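Local coordinates for uncharacterized protein (Leptospirillum rubarum, PDB 3OMD) that is of unknown function but belongs to the DUF5069 family and folds as a single, all-helical chain, at residues D51-G59 with R88-F98; F58-A68 with M78-S86. All coordinates share one frame; numbering follows the deposited sequence.

Contact 1: D51-G59 with R88-F98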
# COMPACT_ATOMS: atom_id res chain seq x y z
N ASP A 51 2.27 -5.24 -2.15
CA ASP A 51 0.88 -5.74 -2.11
C ASP A 51 0.85 -7.22 -1.74
O ASP A 51 0.01 -7.64 -0.96
CB ASP A 51 0.22 -5.61 -3.48
CG ASP A 51 -0.07 -4.17 -3.89
OD1 ASP A 51 0.13 -3.21 -3.09
OD2 ASP A 51 -0.47 -4.00 -5.07
N GLN A 52 1.78 -8.00 -2.28
CA GLN A 52 1.81 -9.45 -2.02
C GLN A 52 2.01 -9.67 -0.52
O GLN A 52 1.43 -10.59 0.04
CB GLN A 52 2.97 -10.08 -2.78
CG GLN A 52 2.78 -10.15 -4.29
CD GLN A 52 4.07 -10.56 -5.00
OE1 GLN A 52 4.77 -11.47 -4.51
NE2 GLN A 52 4.39 -9.93 -6.16
N ALA A 53 2.87 -8.87 0.11
CA ALA A 53 3.10 -9.03 1.55
C ALA A 53 1.81 -8.79 2.34
O ALA A 53 1.48 -9.54 3.25
CB ALA A 53 4.25 -8.12 2.05
N PHE A 54 1.05 -7.77 1.96
CA PHE A 54 -0.22 -7.47 2.64
C PHE A 54 -1.23 -8.60 2.37
O PHE A 54 -1.85 -9.16 3.31
CB PHE A 54 -0.77 -6.14 2.10
CG PHE A 54 -2.14 -5.82 2.61
CD1 PHE A 54 -2.31 -5.22 3.86
CD2 PHE A 54 -3.27 -6.07 1.83
CE1 PHE A 54 -3.57 -4.93 4.35
CE2 PHE A 54 -4.54 -5.81 2.34
CZ PHE A 54 -4.69 -5.25 3.59
N PHE A 55 -1.42 -8.95 1.09
CA PHE A 55 -2.36 -10.03 0.79
C PHE A 55 -1.97 -11.36 1.46
O PHE A 55 -2.83 -12.09 1.98
CB PHE A 55 -2.45 -10.23 -0.74
CG PHE A 55 -3.10 -9.05 -1.47
CD1 PHE A 55 -4.22 -8.41 -0.95
CD2 PHE A 55 -2.60 -8.63 -2.72
CE1 PHE A 55 -4.86 -7.34 -1.66
CE2 PHE A 55 -3.22 -7.57 -3.42
CZ PHE A 55 -4.35 -6.93 -2.91
N SER A 56 -0.68 -11.67 1.45
CA SER A 56 -0.22 -12.92 2.07
C SER A 56 -0.53 -12.91 3.56
O SER A 56 -1.09 -13.87 4.10
CB SER A 56 1.29 -13.14 1.84
OG SER A 56 1.71 -14.35 2.45
N PHE A 57 -0.22 -11.79 4.22
CA PHE A 57 -0.36 -11.72 5.68
C PHE A 57 -1.80 -12.01 6.10
O PHE A 57 -2.04 -12.77 7.06
CB PHE A 57 0.08 -10.35 6.18
CG PHE A 57 0.15 -10.28 7.69
CD1 PHE A 57 1.36 -10.48 8.34
CD2 PHE A 57 -1.00 -10.02 8.45
CE1 PHE A 57 1.41 -10.43 9.77
CE2 PHE A 57 -0.97 -9.94 9.84
CZ PHE A 57 0.25 -10.19 10.51
N PHE A 58 -2.74 -11.45 5.34
CA PHE A 58 -4.16 -11.54 5.72
C PHE A 58 -4.90 -12.66 5.04
O PHE A 58 -6.07 -12.90 5.33
CB PHE A 58 -4.85 -10.16 5.56
CG PHE A 58 -4.32 -9.13 6.53
CD1 PHE A 58 -4.64 -9.22 7.89
CD2 PHE A 58 -3.48 -8.13 6.10
CE1 PHE A 58 -4.11 -8.31 8.82
CE2 PHE A 58 -2.96 -7.19 7.04
CZ PHE A 58 -3.27 -7.31 8.38
N GLY A 59 -4.21 -13.38 4.15
CA GLY A 59 -4.82 -14.54 3.45
C GLY A 59 -5.82 -14.12 2.41
O GLY A 59 -6.85 -14.79 2.22
N ARG A 88 -7.74 -13.21 10.45
CA ARG A 88 -6.55 -12.59 11.07
C ARG A 88 -6.74 -11.06 11.13
O ARG A 88 -6.30 -10.41 12.10
CB ARG A 88 -5.28 -12.98 10.31
CG ARG A 88 -4.00 -12.65 11.07
CD ARG A 88 -2.80 -13.13 10.29
NE ARG A 88 -1.56 -13.12 11.06
CZ ARG A 88 -0.37 -13.36 10.54
NH1 ARG A 88 0.68 -13.39 11.36
NH2 ARG A 88 -0.23 -13.57 9.21
N SER A 89 -7.42 -10.52 10.12
CA SER A 89 -7.62 -9.05 10.08
C SER A 89 -8.57 -8.55 11.19
O SER A 89 -8.63 -7.33 11.45
CB SER A 89 -8.19 -8.61 8.72
OG SER A 89 -9.58 -8.96 8.60
N LYS A 90 -9.31 -9.47 11.81
CA LYS A 90 -10.23 -9.13 12.91
C LYS A 90 -9.55 -9.16 14.29
O LYS A 90 -10.22 -8.92 15.31
CB LYS A 90 -11.42 -10.08 12.95
CG LYS A 90 -12.28 -10.08 11.71
CD LYS A 90 -13.48 -11.05 12.01
CE LYS A 90 -14.06 -11.71 10.86
NZ LYS A 90 -15.10 -12.59 11.42
N ASN A 91 -8.24 -9.43 14.30
CA ASN A 91 -7.47 -9.48 15.53
C ASN A 91 -6.55 -8.27 15.63
O ASN A 91 -5.57 -8.18 14.88
CB ASN A 91 -6.65 -10.79 15.56
CG ASN A 91 -5.90 -10.99 16.87
OD1 ASN A 91 -5.12 -10.13 17.29
ND2 ASN A 91 -6.09 -12.15 17.49
N PRO A 92 -6.87 -7.32 16.52
CA PRO A 92 -6.07 -6.08 16.46
C PRO A 92 -4.59 -6.29 16.73
O PRO A 92 -3.76 -5.55 16.17
CB PRO A 92 -6.71 -5.19 17.52
CG PRO A 92 -8.12 -5.69 17.62
CD PRO A 92 -8.07 -7.17 17.38
N LYS A 93 -4.22 -7.26 17.57
CA LYS A 93 -2.78 -7.51 17.78
C LYS A 93 -2.09 -8.05 16.54
O LYS A 93 -0.90 -7.79 16.29
CB LYS A 93 -2.56 -8.46 18.95
CG LYS A 93 -2.95 -7.82 20.27
CD LYS A 93 -2.64 -8.76 21.44
CE LYS A 93 -2.68 -7.99 22.78
NZ LYS A 93 -4.06 -7.54 23.13
N GLU A 94 -2.82 -8.82 15.74
CA GLU A 94 -2.25 -9.27 14.48
C GLU A 94 -2.10 -8.13 13.49
O GLU A 94 -1.08 -8.05 12.78
CB GLU A 94 -3.10 -10.38 13.85
CG GLU A 94 -3.06 -11.71 14.64
CD GLU A 94 -1.63 -12.17 14.81
OE1 GLU A 94 -0.95 -12.43 13.79
OE2 GLU A 94 -1.17 -12.31 15.96
N VAL A 95 -3.10 -7.24 13.41
CA VAL A 95 -2.97 -6.05 12.55
C VAL A 95 -1.76 -5.21 13.00
O VAL A 95 -0.98 -4.73 12.15
CB VAL A 95 -4.29 -5.27 12.56
CG1 VAL A 95 -4.13 -3.97 11.84
CG2 VAL A 95 -5.41 -6.09 11.87
N GLU A 96 -1.60 -5.05 14.31
CA GLU A 96 -0.48 -4.27 14.85
C GLU A 96 0.83 -4.97 14.50
O GLU A 96 1.80 -4.32 14.14
CB GLU A 96 -0.69 -4.08 16.36
CG GLU A 96 -1.63 -2.90 16.68
CD GLU A 96 -2.57 -3.05 17.91
OE1 GLU A 96 -2.13 -3.42 19.00
OE2 GLU A 96 -3.78 -2.74 17.77
N SER A 97 0.83 -6.31 14.54
CA SER A 97 2.00 -7.08 14.14
C SER A 97 2.40 -6.76 12.70
O SER A 97 3.57 -6.46 12.39
CB SER A 97 1.70 -8.57 14.28
OG SER A 97 2.88 -9.28 14.10
N PHE A 98 1.42 -6.85 11.80
CA PHE A 98 1.64 -6.51 10.39
C PHE A 98 2.23 -5.12 10.23
O PHE A 98 3.22 -4.90 9.52
CB PHE A 98 0.35 -6.64 9.55
CG PHE A 98 0.52 -6.11 8.15
CD1 PHE A 98 1.18 -6.87 7.18
CD2 PHE A 98 0.09 -4.80 7.82
CE1 PHE A 98 1.42 -6.34 5.88
CE2 PHE A 98 0.30 -4.27 6.52
CZ PHE A 98 0.98 -5.05 5.57

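Contact 2: F58-A68 with M78-S86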
# COMPACT_ATOMS: atom_id res chain seq x y z
N PHE A 58 -2.74 -11.45 5.34
CA PHE A 58 -4.16 -11.54 5.72
C PHE A 58 -4.90 -12.66 5.04
O PHE A 58 -6.07 -12.90 5.33
CB PHE A 58 -4.85 -10.16 5.56
CG PHE A 58 -4.32 -9.13 6.53
CD1 PHE A 58 -4.64 -9.22 7.89
CD2 PHE A 58 -3.48 -8.13 6.10
CE1 PHE A 58 -4.11 -8.31 8.82
CE2 PHE A 58 -2.96 -7.19 7.04
CZ PHE A 58 -3.27 -7.31 8.38
N GLY A 59 -4.21 -13.38 4.15
CA GLY A 59 -4.82 -14.54 3.45
C GLY A 59 -5.82 -14.12 2.41
O GLY A 59 -6.85 -14.79 2.22
N LEU A 60 -5.53 -13.02 1.72
CA LEU A 60 -6.40 -12.51 0.68
C LEU A 60 -5.88 -12.83 -0.71
O LEU A 60 -4.68 -12.83 -0.96
CB LEU A 60 -6.51 -11.00 0.80
CG LEU A 60 -7.07 -10.45 2.12
CD1 LEU A 60 -6.88 -8.89 2.23
CD2 LEU A 60 -8.54 -10.86 2.36
N ASP A 61 -6.81 -13.09 -1.62
CA ASP A 61 -6.44 -13.31 -3.01
C ASP A 61 -6.54 -12.00 -3.76
O ASP A 61 -7.59 -11.36 -3.74
CB ASP A 61 -7.37 -14.35 -3.64
CG ASP A 61 -7.10 -14.54 -5.12
OD1 ASP A 61 -6.26 -15.40 -5.45
OD2 ASP A 61 -7.69 -13.80 -5.93
N HIS A 62 -5.45 -11.60 -4.42
CA HIS A 62 -5.38 -10.29 -5.12
C HIS A 62 -6.46 -10.13 -6.20
O HIS A 62 -6.93 -8.99 -6.45
CB HIS A 62 -3.99 -10.09 -5.75
CG HIS A 62 -3.62 -11.12 -6.80
ND1 HIS A 62 -3.71 -10.89 -8.16
CD2 HIS A 62 -3.11 -12.36 -6.66
CE1 HIS A 62 -3.29 -11.96 -8.81
NE2 HIS A 62 -2.92 -12.87 -7.93
N GLU A 63 -6.85 -11.24 -6.85
CA GLU A 63 -7.85 -11.19 -7.92
C GLU A 63 -9.23 -10.95 -7.29
O GLU A 63 -10.02 -10.11 -7.75
CB GLU A 63 -7.88 -12.47 -8.77
CG GLU A 63 -6.62 -12.72 -9.57
CD GLU A 63 -6.59 -14.06 -10.31
OE1 GLU A 63 -7.53 -14.89 -10.21
OE2 GLU A 63 -5.59 -14.30 -11.01
N LYS A 64 -9.51 -11.71 -6.24
CA LYS A 64 -10.79 -11.52 -5.52
C LYS A 64 -10.90 -10.15 -4.88
O LYS A 64 -12.00 -9.56 -4.91
CB LYS A 64 -10.99 -12.62 -4.49
CG LYS A 64 -11.07 -14.01 -5.12
CD LYS A 64 -11.33 -15.07 -4.10
CE LYS A 64 -11.45 -16.42 -4.80
NZ LYS A 64 -11.77 -17.51 -3.82
N PHE A 65 -9.80 -9.63 -4.35
CA PHE A 65 -9.82 -8.28 -3.79
C PHE A 65 -10.12 -7.22 -4.84
O PHE A 65 -10.97 -6.35 -4.60
CB PHE A 65 -8.48 -8.04 -3.09
CG PHE A 65 -8.36 -6.69 -2.42
CD1 PHE A 65 -8.75 -6.52 -1.11
CD2 PHE A 65 -7.83 -5.61 -3.11
CE1 PHE A 65 -8.61 -5.29 -0.48
CE2 PHE A 65 -7.72 -4.36 -2.50
CZ PHE A 65 -8.11 -4.19 -1.17
N ALA A 66 -9.49 -7.33 -6.02
CA ALA A 66 -9.74 -6.35 -7.07
C ALA A 66 -11.20 -6.44 -7.52
O ALA A 66 -11.81 -5.42 -7.78
CB ALA A 66 -8.77 -6.55 -8.28
N GLU A 67 -11.74 -7.65 -7.63
CA GLU A 67 -13.16 -7.79 -8.00
C GLU A 67 -14.08 -7.21 -6.93
O GLU A 67 -15.07 -6.54 -7.24
CB GLU A 67 -13.52 -9.26 -8.22
CG GLU A 67 -15.01 -9.47 -8.67
CD GLU A 67 -15.35 -8.81 -10.01
OE1 GLU A 67 -14.42 -8.66 -10.85
OE2 GLU A 67 -16.54 -8.43 -10.22
N ALA A 68 -13.71 -7.42 -5.67
CA ALA A 68 -14.55 -6.96 -4.57
C ALA A 68 -14.67 -5.45 -4.52
O ALA A 68 -15.76 -4.93 -4.19
CB ALA A 68 -14.02 -7.48 -3.23
N MSE A 78 -15.08 -1.85 1.66
CA MSE A 78 -13.96 -2.72 1.39
C MSE A 78 -13.38 -3.31 2.69
O MSE A 78 -12.97 -4.46 2.74
CB MSE A 78 -12.87 -1.95 0.63
CG MSE A 78 -13.10 -1.81 -0.77
SE MSE A 78 -13.36 -3.70 -1.55
CE MSE A 78 -11.75 -4.65 -0.92
N LEU A 79 -13.38 -2.52 3.76
CA LEU A 79 -12.90 -3.02 5.05
C LEU A 79 -13.79 -4.18 5.52
O LEU A 79 -13.27 -5.21 6.01
CB LEU A 79 -12.87 -1.90 6.10
CG LEU A 79 -12.49 -2.32 7.54
CD1 LEU A 79 -11.06 -2.91 7.54
CD2 LEU A 79 -12.59 -1.15 8.47
N ALA A 80 -15.11 -4.04 5.36
CA ALA A 80 -16.02 -5.12 5.79
C ALA A 80 -15.74 -6.38 4.96
O ALA A 80 -15.78 -7.51 5.49
CB ALA A 80 -17.47 -4.68 5.70
N TRP A 81 -15.43 -6.21 3.67
CA TRP A 81 -15.12 -7.38 2.85
C TRP A 81 -13.83 -8.08 3.35
O TRP A 81 -13.78 -9.30 3.53
CB TRP A 81 -14.97 -6.98 1.36
CG TRP A 81 -14.80 -8.17 0.46
CD1 TRP A 81 -15.79 -8.90 -0.13
CD2 TRP A 81 -13.55 -8.74 0.03
NE1 TRP A 81 -15.23 -9.92 -0.89
CE2 TRP A 81 -13.87 -9.84 -0.81
CE3 TRP A 81 -12.21 -8.44 0.29
CZ2 TRP A 81 -12.89 -10.64 -1.40
CZ3 TRP A 81 -11.19 -9.28 -0.29
CH2 TRP A 81 -11.57 -10.34 -1.15
N VAL A 82 -12.80 -7.28 3.62
CA VAL A 82 -11.56 -7.83 4.17
C VAL A 82 -11.83 -8.64 5.45
O VAL A 82 -11.37 -9.79 5.61
CB VAL A 82 -10.53 -6.71 4.42
CG1 VAL A 82 -9.33 -7.24 5.27
CG2 VAL A 82 -10.05 -6.17 3.07
N HIS A 83 -12.61 -8.06 6.37
CA HIS A 83 -12.92 -8.78 7.61
C HIS A 83 -13.63 -10.10 7.30
O HIS A 83 -13.34 -11.12 7.92
CB HIS A 83 -13.75 -7.90 8.53
CG HIS A 83 -12.97 -6.80 9.18
ND1 HIS A 83 -13.56 -5.66 9.70
CD2 HIS A 83 -11.65 -6.70 9.47
CE1 HIS A 83 -12.63 -4.91 10.25
NE2 HIS A 83 -11.46 -5.50 10.10
N SER A 84 -14.55 -10.08 6.34
CA SER A 84 -15.32 -11.27 6.03
C SER A 84 -14.44 -12.38 5.40
O SER A 84 -14.80 -13.56 5.47
CB SER A 84 -16.52 -10.90 5.14
OG SER A 84 -16.14 -10.71 3.79
N GLN A 85 -13.32 -11.99 4.78
CA GLN A 85 -12.40 -12.90 4.13
C GLN A 85 -11.20 -13.28 4.96
O GLN A 85 -10.48 -14.23 4.60
CB GLN A 85 -11.89 -12.27 2.82
CG GLN A 85 -12.98 -12.00 1.81
CD GLN A 85 -13.50 -13.30 1.26
OE1 GLN A 85 -14.62 -13.69 1.55
NE2 GLN A 85 -12.67 -13.99 0.49
N SER A 86 -10.99 -12.59 6.08
CA SER A 86 -9.73 -12.70 6.84
C SER A 86 -9.96 -12.64 8.34
O SER A 86 -10.01 -11.57 8.96
CB SER A 86 -8.79 -11.57 6.44
OG SER A 86 -7.58 -11.68 7.19
O HOH W 1 -7.70 -15.36 5.70
O HOH W 2 -9.91 -15.40 2.08
O HOH W 3 -9.76 -13.56 -0.68

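Contact 1: D51-G59 with R88-F98
Arg88 and Phe98 take the ring of Phe57 between them, and Phe54, Phe57, Phe58 and Phe98 make an aromatic cluster where helix 50-58 runs nearly antiparallel to the start of helix 92-104, the short axes 157° apart. From Arg88 CB outward the chain runs extended to NE, with CG anti to the backbone N, which carries the head across the end of the other helix. CD is the first atom to touch, 3.3 Å from Phe57 O. NE and NH1 both turn to Glu94 OE1, at 2.9 and 3.1 Å, a side-on salt bridge to one oxygen lying close to the guanidinium plane. CZ sits 3.5 Å from the centroid of the Phe57 ring, the planes 6° apart, a flat cation-pi stack. NH2 donates to Phe57 O at 2.9 Å, the bond somewhat bent and tilted from both the guanidinium and the carbonyl plane. One residue therefore offers Arg88 both its ring and its carbonyl, while Glu94 fixes the rotation of the head and probably offsets its charge.

Against the opposite face of Phe57 lies Phe98 CB, a CH-pi contact 3.6 Å from the centroid. Beyond it the Phe98 ring enters a hole formed by Ala53, Phe54, Phe57 and Phe58, as a knob. Phe58 brings CE2 over one face of that ring, and its CD1 and CE1 meet Ser89 CB and Val95 CG2 obliquely. Phe54 meets Phe98 in an offset edge-to-face pair, planes at 76°, with Phe54 CD1 3.7 Å from Phe98 CZ.

Contact 2: F58-A68 with M78-S86
Met78, a selenomethionine, opens the contact by laying its methyl on Phe65: CE is 3.2 Å from Phe65 CE1, over one face of the ring. Bends at chi2 and chi3 fold the chain back to put it there, with SE beside the carbonyl carbon of Ala68 and farther above the ring in a Met-aromatic contact. One turn on, Trp81 points its indole at helix 62-69. Ala68 CB sits 3.4 Å from the centroid of the five-membered ring, almost on its normal, and the six-membered ring reaches Phe65, where Trp81 CZ3 comes to the edge of the phenyl. A serine in place of Trp81 would probably leave Ala68 CB without the face it rests on and open a gap beside Phe65 and Leu60. The contact is an antiparallel pairing of consecutive helices, 62-69 and 75-85, their short axes 147° apart. Val82 continues it, CG2 approaching Phe65 CE1 in the plane of that ring. Gln85 lays CG on the Trp81 face opposite Ala68, and its CB touches Leu60 CD2 at 3.7 Å. Waters join Gln85 O to the carbonyls of Phe58 and Gly59, and another links Gln85 NE2 to Asp61 N. Ser86, just past the helix, has OG anti to the backbone N (chi1 179°) and donates to Phe58 O at 2.7 Å, in the carbonyl plane and on a lone pair.

In the fold
Phe58 and Gly59 belong to both contacts, whose centres lie about 11 Å apart. Most of the packing of the Phe58 ring is in contact 1, while its backbone oxygen serves contact 2. Gly59 ends helix 50-58 in a Schellman motif, after which the chain turns into helix 62-69; Phe55 O and Leu60 N, 2.9 Å apart, probably hydrogen-bond across that turn. On the other side, Ser89 OG bonds to Ser86 O where helix 75-85 passes toward helix 92-104. Contact 2 thus pairs the two inner helices and contact 1 the two outer ones. The Phe55 and Phe65 rings also meet, and both side chains pack on helix 26-38.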